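Local coordinates for protein phiAB6 tailspike (Unidentified phage, PDB 5JS4) that probably binds and fragments the exopolysaccharide of Acinetobacter baumannii as the trimeric beta-helical tailspike of a bacteriophage, at residues 486-492 with 516-522; 505-509 with 537-541; 510-516 with 530-535. All coordinates share one frame; numbering follows the deposited sequence.

Contact 1 of 3, residues 486-492 with 516-522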
loop_
_atom_site.group_PDB
_atom_site.type_symbol
_atom_site.label_atom_id
_atom_site.label_comp_id
_atom_site.label_asym_id
_atom_site.label_seq_id
_atom_site.Cartn_x
_atom_site.Cartn_y
_atom_site.Cartn_z
ATOM N N CYS A 486 2.829 -19.729 -6.556
ATOM C CA CYS A 486 2.632 -18.482 -5.827
ATOM C C CYS A 486 3.934 -17.702 -5.910
ATOM O O CYS A 486 4.926 -18.068 -5.275
ATOM C CB CYS A 486 2.252 -18.746 -4.373
ATOM S SG CYS A 486 1.919 -17.235 -3.439
ATOM N N TYR A 487 3.937 -16.643 -6.713
ATOM C CA TYR A 487 5.162 -15.898 -6.981
ATOM C C TYR A 487 4.873 -14.467 -7.412
ATOM O O TYR A 487 3.789 -14.159 -7.909
ATOM C CB TYR A 487 5.983 -16.610 -8.064
ATOM C CG TYR A 487 5.299 -16.690 -9.414
ATOM C CD1 TYR A 487 5.460 -15.680 -10.358
ATOM C CD2 TYR A 487 4.500 -17.779 -9.750
ATOM C CE1 TYR A 487 4.838 -15.746 -11.594
ATOM C CE2 TYR A 487 3.871 -17.853 -10.984
ATOM C CZ TYR A 487 4.045 -16.836 -11.903
ATOM O OH TYR A 487 3.425 -16.906 -13.131
ATOM N N GLY A 488 5.857 -13.597 -7.212
ATOM C CA GLY A 488 5.787 -12.223 -7.691
ATOM C C GLY A 488 4.864 -11.313 -6.903
ATOM O O GLY A 488 4.570 -10.206 -7.339
ATOM N N ASN A 489 4.438 -11.758 -5.723
ATOM C CA ASN A 489 3.380 -11.075 -4.988
ATOM C C ASN A 489 3.876 -10.009 -4.025
ATOM O O ASN A 489 5.056 -9.963 -3.671
ATOM C CB ASN A 489 2.544 -12.103 -4.232
ATOM C CG ASN A 489 1.875 -13.089 -5.167
ATOM O OD1 ASN A 489 1.063 -12.701 -6.008
ATOM N ND2 ASN A 489 2.225 -14.365 -5.043
ATOM N N SER A 490 2.947 -9.149 -3.622
ATOM C CA SER A 490 3.185 -8.133 -2.612
ATOM C C SER A 490 2.267 -8.423 -1.433
ATOM O O SER A 490 1.055 -8.248 -1.535
ATOM C CB SER A 490 2.877 -6.746 -3.173
ATOM O OG SER A 490 3.668 -6.453 -4.308
ATOM N N PHE A 491 2.851 -8.887 -0.331
ATOM C CA PHE A 491 2.118 -9.127 0.906
ATOM C C PHE A 491 2.419 -7.957 1.833
ATOM O O PHE A 491 3.226 -8.061 2.761
ATOM C CB PHE A 491 2.546 -10.456 1.532
ATOM C CG PHE A 491 2.476 -11.624 0.588
ATOM C CD1 PHE A 491 1.252 -12.069 0.099
ATOM C CD2 PHE A 491 3.631 -12.289 0.194
ATOM C CE1 PHE A 491 1.185 -13.149 -0.769
ATOM C CE2 PHE A 491 3.567 -13.373 -0.664
ATOM C CZ PHE A 491 2.342 -13.801 -1.150
ATOM N N THR A 492 1.772 -6.828 1.566
ATOM C CA THR A 492 2.204 -5.555 2.138
ATOM C C THR A 492 1.203 -4.909 3.095
ATOM O O THR A 492 1.258 -3.707 3.338
ATOM C CB THR A 492 2.599 -4.578 1.016
ATOM O OG1 THR A 492 1.518 -4.454 0.085
ATOM C CG2 THR A 492 3.828 -5.091 0.291
ATOM N N ASN A 516 7.932 -21.945 -1.864
ATOM C CA ASN A 516 7.630 -20.776 -1.042
ATOM C C ASN A 516 6.504 -19.995 -1.689
ATOM O O ASN A 516 6.331 -20.035 -2.909
ATOM C CB ASN A 516 8.837 -19.855 -0.910
ATOM C CG ASN A 516 10.006 -20.517 -0.221
ATOM O OD1 ASN A 516 9.908 -20.927 0.937
ATOM N ND2 ASN A 516 11.126 -20.620 -0.924
ATOM N N TYR A 517 5.734 -19.291 -0.871
ATOM C CA TYR A 517 4.804 -18.296 -1.389
ATOM C C TYR A 517 5.651 -17.074 -1.724
ATOM O O TYR A 517 6.005 -16.280 -0.850
ATOM C CB TYR A 517 3.709 -17.971 -0.373
ATOM C CG TYR A 517 2.574 -18.981 -0.321
ATOM C CD1 TYR A 517 2.805 -20.346 -0.498
ATOM C CD2 TYR A 517 1.270 -18.569 -0.067
ATOM C CE1 TYR A 517 1.769 -21.261 -0.440
ATOM C CE2 TYR A 517 0.231 -19.480 -0.005
ATOM C CZ TYR A 517 0.485 -20.823 -0.193
ATOM O OH TYR A 517 -0.542 -21.736 -0.128
ATOM N N GLY A 518 6.005 -16.959 -2.997
ATOM C CA GLY A 518 6.971 -15.972 -3.450
ATOM C C GLY A 518 6.442 -14.555 -3.435
ATOM O O GLY A 518 5.326 -14.285 -3.892
ATOM N N GLY A 519 7.258 -13.648 -2.913
ATOM C CA GLY A 519 6.937 -12.236 -2.921
ATOM C C GLY A 519 7.675 -11.447 -1.865
ATOM O O GLY A 519 8.509 -11.976 -1.123
ATOM N N VAL A 520 7.366 -10.159 -1.828
ATOM C CA VAL A 520 7.840 -9.274 -0.782
ATOM C C VAL A 520 6.762 -9.240 0.295
ATOM O O VAL A 520 5.572 -9.235 -0.017
ATOM C CB VAL A 520 8.151 -7.857 -1.332
ATOM C CG1 VAL A 520 6.905 -7.164 -1.875
ATOM C CG2 VAL A 520 8.818 -6.997 -0.271
ATOM N N SER A 521 7.183 -9.247 1.557
ATOM C CA SER A 521 6.262 -9.178 2.680
ATOM C C SER A 521 6.692 -8.021 3.572
ATOM O O SER A 521 7.840 -7.966 4.007
ATOM C CB SER A 521 6.258 -10.497 3.454
ATOM O OG SER A 521 5.184 -10.553 4.376
ATOM N N VAL A 522 5.774 -7.088 3.809
ATOM C CA VAL A 522 6.057 -5.895 4.605
ATOM C C VAL A 522 4.954 -5.695 5.633
ATOM O O VAL A 522 3.791 -5.534 5.276
ATOM C CB VAL A 522 6.141 -4.633 3.723
ATOM C CG1 VAL A 522 6.418 -3.387 4.566
ATOM C CG2 VAL A 522 7.207 -4.803 2.651
HETATM O O HOH W 1 4.682 -21.306 -4.798
HETATM O O HOH W 2 2.471 -3.215 5.873
#
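Two parallel strands of successive beta-helix turns meet where N489, S490 and F491 pair with G519, V520 and S521, their short axes 4.6 Å apart and 12° from parallel. The backbone bonds alternate along the pair: V520 N gives to N489 O, F491 N to V520 O at 2.8 Å, and V522 N to F491 O. Nearer the N-terminal ends of the two segments, G518 N gives to C486 O at 2.8 Å, and G518 O takes N489 N. N489 ND2 adds a weak bond to G518 O, but its main partner is V456 O, while OD1 accepts from C459 N; the amide is thus held at both ends by the preceding turn. The F491 ring lies obliquely against the carbonyls of Y517, G518 and V520, with CE2 3.8 Å from G518 O. C486 carries SG anti to its N (chi1 -177°), which brings the sulfur 4.2 Å from the Y517 ring centroid, 37° off the normal, as its CB sits over the rim of one face. N489 O also comes within 3.0 Å of G519 CA. One water joins C486 N to N516 O, another T492 O to V522 O. Backbone polarity in this buried seam is therefore met largely by the strand pairing, with sulfur and aromatic groups packed beside it.

Contact 2 of 3, residues 505-509 with 537-541; sequences TSPTL and KMLML
K537 reaches from a strand near the end of the beta-helical body into a type I beta turn, S506 to L509, and its ammonium group binds the turn's carbonyls. The side chain is fully stretched: CG stands opposite the backbone N (chi1 -178°), and every later torsion is extended as well, so the methylenes run straight from the strand to the loop. CD and CE pass L509 O, each at 3.6 Å, and CE also comes close to P507 O. At the tip, NZ donates to L509 O at 2.7 Å and to S506 O at 3.1 Å, the latter in the carbonyl plane; a longer bond to P507 O is weak. NZ also donates to a water. S506 O additionally receives L509 N, the bond that closes the turn, so one carbonyl serves both the turn and the lysine. Several carbonyl dipoles directed at NZ would be expected to favour its charged form.

Two residues along the strand, L539 points to the same loop. Its chi1 of 167° and chi2 of 61° spread the branches over the middle of the turn: CD1 packs on P507 CB, while CD2 faces T508 CA. The P507 ring also rests on S521 and S528. Other residues of the K537 strand pack on both neighbouring subunits. At the margin of the turn, T508 CG2 comes within 4.5 Å of L541 CD2.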
loop_
_atom_site.group_PDB
_atom_site.type_symbol
_atom_site.label_atom_id
_atom_site.label_comp_id
_atom_site.label_asym_id
_atom_site.label_seq_id
_atom_site.Cartn_x
_atom_site.Cartn_y
_atom_site.Cartn_z
ATOM N N THR A 505 2.900 -16.584 4.368
ATOM C CA THR A 505 3.428 -15.330 3.807
ATOM C C THR A 505 4.093 -14.385 4.821
ATOM O O THR A 505 4.523 -13.292 4.441
ATOM C CB THR A 505 2.312 -14.545 3.086
ATOM O OG1 THR A 505 1.316 -14.140 4.034
ATOM C CG2 THR A 505 1.668 -15.395 2.005
ATOM N N SER A 506 4.188 -14.789 6.086
ATOM C CA SER A 506 4.777 -13.929 7.118
ATOM C C SER A 506 6.242 -13.634 6.817
ATOM O O SER A 506 6.968 -14.518 6.354
ATOM C CB SER A 506 4.696 -14.580 8.499
ATOM O OG SER A 506 5.328 -13.767 9.474
ATOM N N PRO A 507 6.690 -12.395 7.099
ATOM C CA PRO A 507 8.111 -12.092 6.904
ATOM C C PRO A 507 9.042 -12.991 7.725
ATOM O O PRO A 507 10.156 -13.274 7.297
ATOM C CB PRO A 507 8.242 -10.630 7.355
ATOM C CG PRO A 507 6.863 -10.085 7.410
ATOM C CD PRO A 507 5.923 -11.235 7.586
ATOM N N THR A 508 8.580 -13.441 8.891
ATOM C CA THR A 508 9.415 -14.226 9.794
ATOM C C THR A 508 9.377 -15.732 9.513
ATOM O O THR A 508 10.091 -16.497 10.152
ATOM C CB THR A 508 9.015 -13.974 11.259
ATOM O OG1 THR A 508 7.635 -14.304 11.442
ATOM C CG2 THR A 508 9.235 -12.509 11.618
ATOM N N LEU A 509 8.558 -16.153 8.551
ATOM C CA LEU A 509 8.474 -17.561 8.181
ATOM C C LEU A 509 9.779 -18.019 7.538
ATOM O O LEU A 509 10.321 -17.340 6.664
ATOM C CB LEU A 509 7.312 -17.787 7.211
ATOM C CG LEU A 509 6.989 -19.242 6.866
ATOM C CD1 LEU A 509 6.416 -19.966 8.075
ATOM C CD2 LEU A 509 6.024 -19.297 5.695
ATOM N N LYS A 537 16.155 -16.070 1.345
ATOM C CA LYS A 537 15.186 -15.124 1.880
ATOM C C LYS A 537 15.926 -14.150 2.778
ATOM O O LYS A 537 16.717 -14.567 3.623
ATOM C CB LYS A 537 14.085 -15.838 2.675
ATOM C CG LYS A 537 13.006 -14.909 3.232
ATOM C CD LYS A 537 11.822 -15.675 3.808
ATOM C CE LYS A 537 10.714 -14.739 4.268
ATOM N NZ LYS A 537 9.548 -15.462 4.849
ATOM N N MET A 538 15.685 -12.858 2.577
ATOM C CA MET A 538 16.236 -11.835 3.456
ATOM C C MET A 538 15.110 -11.207 4.252
ATOM O O MET A 538 14.016 -10.996 3.731
ATOM C CB MET A 538 16.967 -10.748 2.662
ATOM C CG MET A 538 18.366 -11.124 2.203
ATOM S SD MET A 538 19.523 -11.615 3.500
ATOM C CE MET A 538 19.532 -10.175 4.553
ATOM N N LEU A 539 15.408 -10.912 5.513
ATOM C CA LEU A 539 14.462 -10.346 6.460
ATOM C C LEU A 539 15.147 -9.223 7.237
ATOM O O LEU A 539 16.242 -9.422 7.763
ATOM C CB LEU A 539 13.987 -11.443 7.415
ATOM C CG LEU A 539 13.220 -11.059 8.682
ATOM C CD1 LEU A 539 11.927 -10.338 8.349
ATOM C CD2 LEU A 539 12.939 -12.305 9.505
ATOM N N MET A 540 14.521 -8.045 7.273
ATOM C CA MET A 540 14.973 -6.941 8.126
ATOM C C MET A 540 13.999 -6.778 9.293
ATOM O O MET A 540 12.779 -6.728 9.099
ATOM C CB MET A 540 15.123 -5.619 7.347
ATOM C CG MET A 540 15.792 -4.524 8.179
ATOM S SD MET A 540 16.404 -3.064 7.308
ATOM C CE MET A 540 14.945 -2.026 7.347
ATOM N N LEU A 541 14.568 -6.707 10.496
ATOM C CA LEU A 541 13.841 -6.533 11.749
ATOM C C LEU A 541 14.494 -5.390 12.519
ATOM O O LEU A 541 15.557 -4.914 12.127
ATOM C CB LEU A 541 13.927 -7.813 12.578
ATOM C CG LEU A 541 13.166 -9.007 12.014
ATOM C CD1 LEU A 541 13.631 -10.292 12.674
ATOM C CD2 LEU A 541 11.668 -8.814 12.187
HETATM O O HOH W 3 7.227 -14.115 3.128
#

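Contact 3 of 3, residues 510-516 with 530-535; sequences DSLPTNN and VNAGNK
K535 folds its side chain against the backbone of S511 and L512. Its CB lies 4.1 Å from L512 O; CG passes S511 OG, and a bend at chi2 (71°) lays CD beside L512 C and alongside P513 CD. CE comes 3.2 Å from S511 O, and a second bend, at chi4, turns NZ toward S511 O and OG. NZ donates to S511 O at 2.9 Å, from well above the carbonyl plane, and to S511 OG; its other partners are G548 O, a water also bound to D510 OD2, and D510 OD1 in a long salt bridge of 3.4 Å. S511 OG in turn gives its proton to K535 O at 2.6 Å, so the hydroxyl is donor to the lysine's backbone and acceptor from its tip. These are two loops leading between strands of the beta-helical body, the second containing a type I beta turn from N531 to N534. N516 ties them together: OD1 accepts L512 N at 2.7 Å on a lone pair, while ND2 gives to L512 O and to N531 O, the latter nearly along the C=O axis. N516 N gives to A532 O at 2.9 Å. Beyond this amide, A532 N, G533 N and N531 ND2 hold a bound malonic acid, probably from the crystallisation liquor, and T514 OG1 shares a water with G533 O besides bonding N484 ND2.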
loop_
_atom_site.group_PDB
_atom_site.type_symbol
_atom_site.label_atom_id
_atom_site.label_comp_id
_atom_site.label_asym_id
_atom_site.label_seq_id
_atom_site.Cartn_x
_atom_site.Cartn_y
_atom_site.Cartn_z
ATOM N N ASP A 510 10.279 -19.175 7.958
ATOM C CA ASP A 510 11.490 -19.722 7.367
ATOM C C ASP A 510 11.219 -20.116 5.919
ATOM O O ASP A 510 10.110 -20.526 5.569
ATOM C CB ASP A 510 11.981 -20.931 8.166
ATOM C CG ASP A 510 13.412 -21.324 7.831
ATOM O OD1 ASP A 510 14.139 -20.548 7.166
ATOM O OD2 ASP A 510 13.813 -22.425 8.257
ATOM N N SER A 511 12.229 -19.956 5.076
ATOM C CA SER A 511 12.116 -20.336 3.679
ATOM C C SER A 511 12.259 -21.845 3.514
ATOM O O SER A 511 12.880 -22.519 4.340
ATOM C CB SER A 511 13.186 -19.630 2.858
ATOM O OG SER A 511 14.465 -19.938 3.367
ATOM N N LEU A 512 11.668 -22.348 2.436
ATOM C CA LEU A 512 11.802 -23.731 2.001
ATOM C C LEU A 512 12.708 -23.748 0.776
ATOM O O LEU A 512 12.890 -22.717 0.132
ATOM C CB LEU A 512 10.430 -24.280 1.611
ATOM C CG LEU A 512 9.327 -24.191 2.660
ATOM C CD1 LEU A 512 7.981 -24.516 2.027
ATOM C CD2 LEU A 512 9.621 -25.118 3.828
ATOM N N PRO A 513 13.265 -24.921 0.427
ATOM C CA PRO A 513 14.059 -24.988 -0.804
ATOM C C PRO A 513 13.233 -24.760 -2.073
ATOM O O PRO A 513 13.782 -24.373 -3.104
ATOM C CB PRO A 513 14.639 -26.411 -0.788
ATOM C CG PRO A 513 13.849 -27.165 0.217
ATOM C CD PRO A 513 13.309 -26.175 1.197
ATOM N N THR A 514 11.929 -25.010 -1.990
ATOM C CA THR A 514 11.023 -24.808 -3.113
ATOM C C THR A 514 9.599 -24.660 -2.571
ATOM O O THR A 514 9.346 -24.953 -1.403
ATOM C CB THR A 514 11.128 -25.975 -4.125
ATOM O OG1 THR A 514 10.531 -25.603 -5.372
ATOM C CG2 THR A 514 10.471 -27.245 -3.586
ATOM N N ASN A 515 8.682 -24.197 -3.418
ATOM C CA ASN A 515 7.278 -23.992 -3.038
ATOM C C ASN A 515 7.060 -22.946 -1.941
ATOM O O ASN A 515 6.103 -23.039 -1.175
ATOM C CB ASN A 515 6.605 -25.320 -2.634
ATOM C CG ASN A 515 6.307 -26.213 -3.819
ATOM O OD1 ASN A 515 6.022 -25.733 -4.916
ATOM N ND2 ASN A 515 6.354 -27.527 -3.602
ATOM N N ASN A 516 7.932 -21.945 -1.864
ATOM C CA ASN A 516 7.630 -20.776 -1.042
ATOM C C ASN A 516 6.504 -19.995 -1.689
ATOM O O ASN A 516 6.331 -20.035 -2.909
ATOM C CB ASN A 516 8.837 -19.855 -0.910
ATOM C CG ASN A 516 10.006 -20.517 -0.221
ATOM O OD1 ASN A 516 9.908 -20.927 0.937
ATOM N ND2 ASN A 516 11.126 -20.620 -0.924
ATOM N N VAL A 530 11.407 -13.151 -0.822
ATOM C CA VAL A 530 11.684 -14.559 -1.094
ATOM C C VAL A 530 11.136 -14.900 -2.477
ATOM O O VAL A 530 10.150 -14.308 -2.916
ATOM C CB VAL A 530 11.026 -15.466 -0.017
ATOM C CG1 VAL A 530 9.504 -15.429 -0.101
ATOM C CG2 VAL A 530 11.529 -16.898 -0.109
ATOM N N ASN A 531 11.783 -15.839 -3.161
ATOM C CA ASN A 531 11.253 -16.397 -4.405
ATOM C C ASN A 531 10.680 -17.785 -4.156
ATOM O O ASN A 531 11.054 -18.455 -3.193
ATOM C CB ASN A 531 12.344 -16.465 -5.473
ATOM C CG ASN A 531 12.804 -15.093 -5.928
ATOM O OD1 ASN A 531 13.979 -14.750 -5.808
ATOM N ND2 ASN A 531 11.880 -14.301 -6.449
ATOM N N ALA A 532 9.773 -18.213 -5.030
ATOM C CA ALA A 532 9.079 -19.490 -4.848
ATOM C C ALA A 532 10.035 -20.685 -4.816
ATOM O O ALA A 532 9.955 -21.521 -3.917
ATOM C CB ALA A 532 8.031 -19.686 -5.937
ATOM N N GLY A 533 10.948 -20.746 -5.783
ATOM C CA GLY A 533 11.723 -21.965 -6.034
ATOM C C GLY A 533 13.140 -22.018 -5.499
ATOM O O GLY A 533 13.964 -22.779 -6.010
ATOM N N ASN A 534 13.426 -21.241 -4.457
ATOM C CA ASN A 534 14.769 -21.179 -3.890
ATOM C C ASN A 534 14.727 -20.847 -2.398
ATOM O O ASN A 534 13.816 -20.169 -1.934
ATOM C CB ASN A 534 15.599 -20.136 -4.650
ATOM C CG ASN A 534 17.079 -20.212 -4.328
ATOM O OD1 ASN A 534 17.541 -19.644 -3.340
ATOM N ND2 ASN A 534 17.834 -20.906 -5.170
ATOM N N LYS A 535 15.729 -21.335 -1.669
ATOM C CA LYS A 535 15.842 -21.169 -0.215
ATOM C C LYS A 535 16.174 -19.735 0.224
ATOM O O LYS A 535 15.969 -19.376 1.383
ATOM C CB LYS A 535 16.920 -22.127 0.319
ATOM C CG LYS A 535 16.961 -22.303 1.831
ATOM C CD LYS A 535 15.776 -23.096 2.354
ATOM C CE LYS A 535 15.928 -23.435 3.828
ATOM N NZ LYS A 535 15.749 -22.263 4.733
HETATM O O HOH W 4 15.935 -23.548 7.196
HETATM O O HOH W 5 12.429 -25.046 -7.227
#

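Contact 1 is the buried member, a parallel strand pairing near the centre of the chain; contacts 2 and 3 are partly buried and fasten the loop between strands 501-502 and 519-523 to what follows. Contacts 1 and 3 share N516, and G519 N probably bonds V530 O 3.0 Å away. S521 OG likewise probably bonds T505 O, joining contact 1 to contact 2, where T505 CG2 also packs on F491 CZ. Chemistry changes with place: backbone bonds dominate contact 1, whereas a lysine ammonium is bound by loop carbonyls in both others, joined in contact 3, where its chain is bent, not straight, by a hydroxyl and a carboxylate. Residues of contacts 1 and 3 line the same malonic acid pocket.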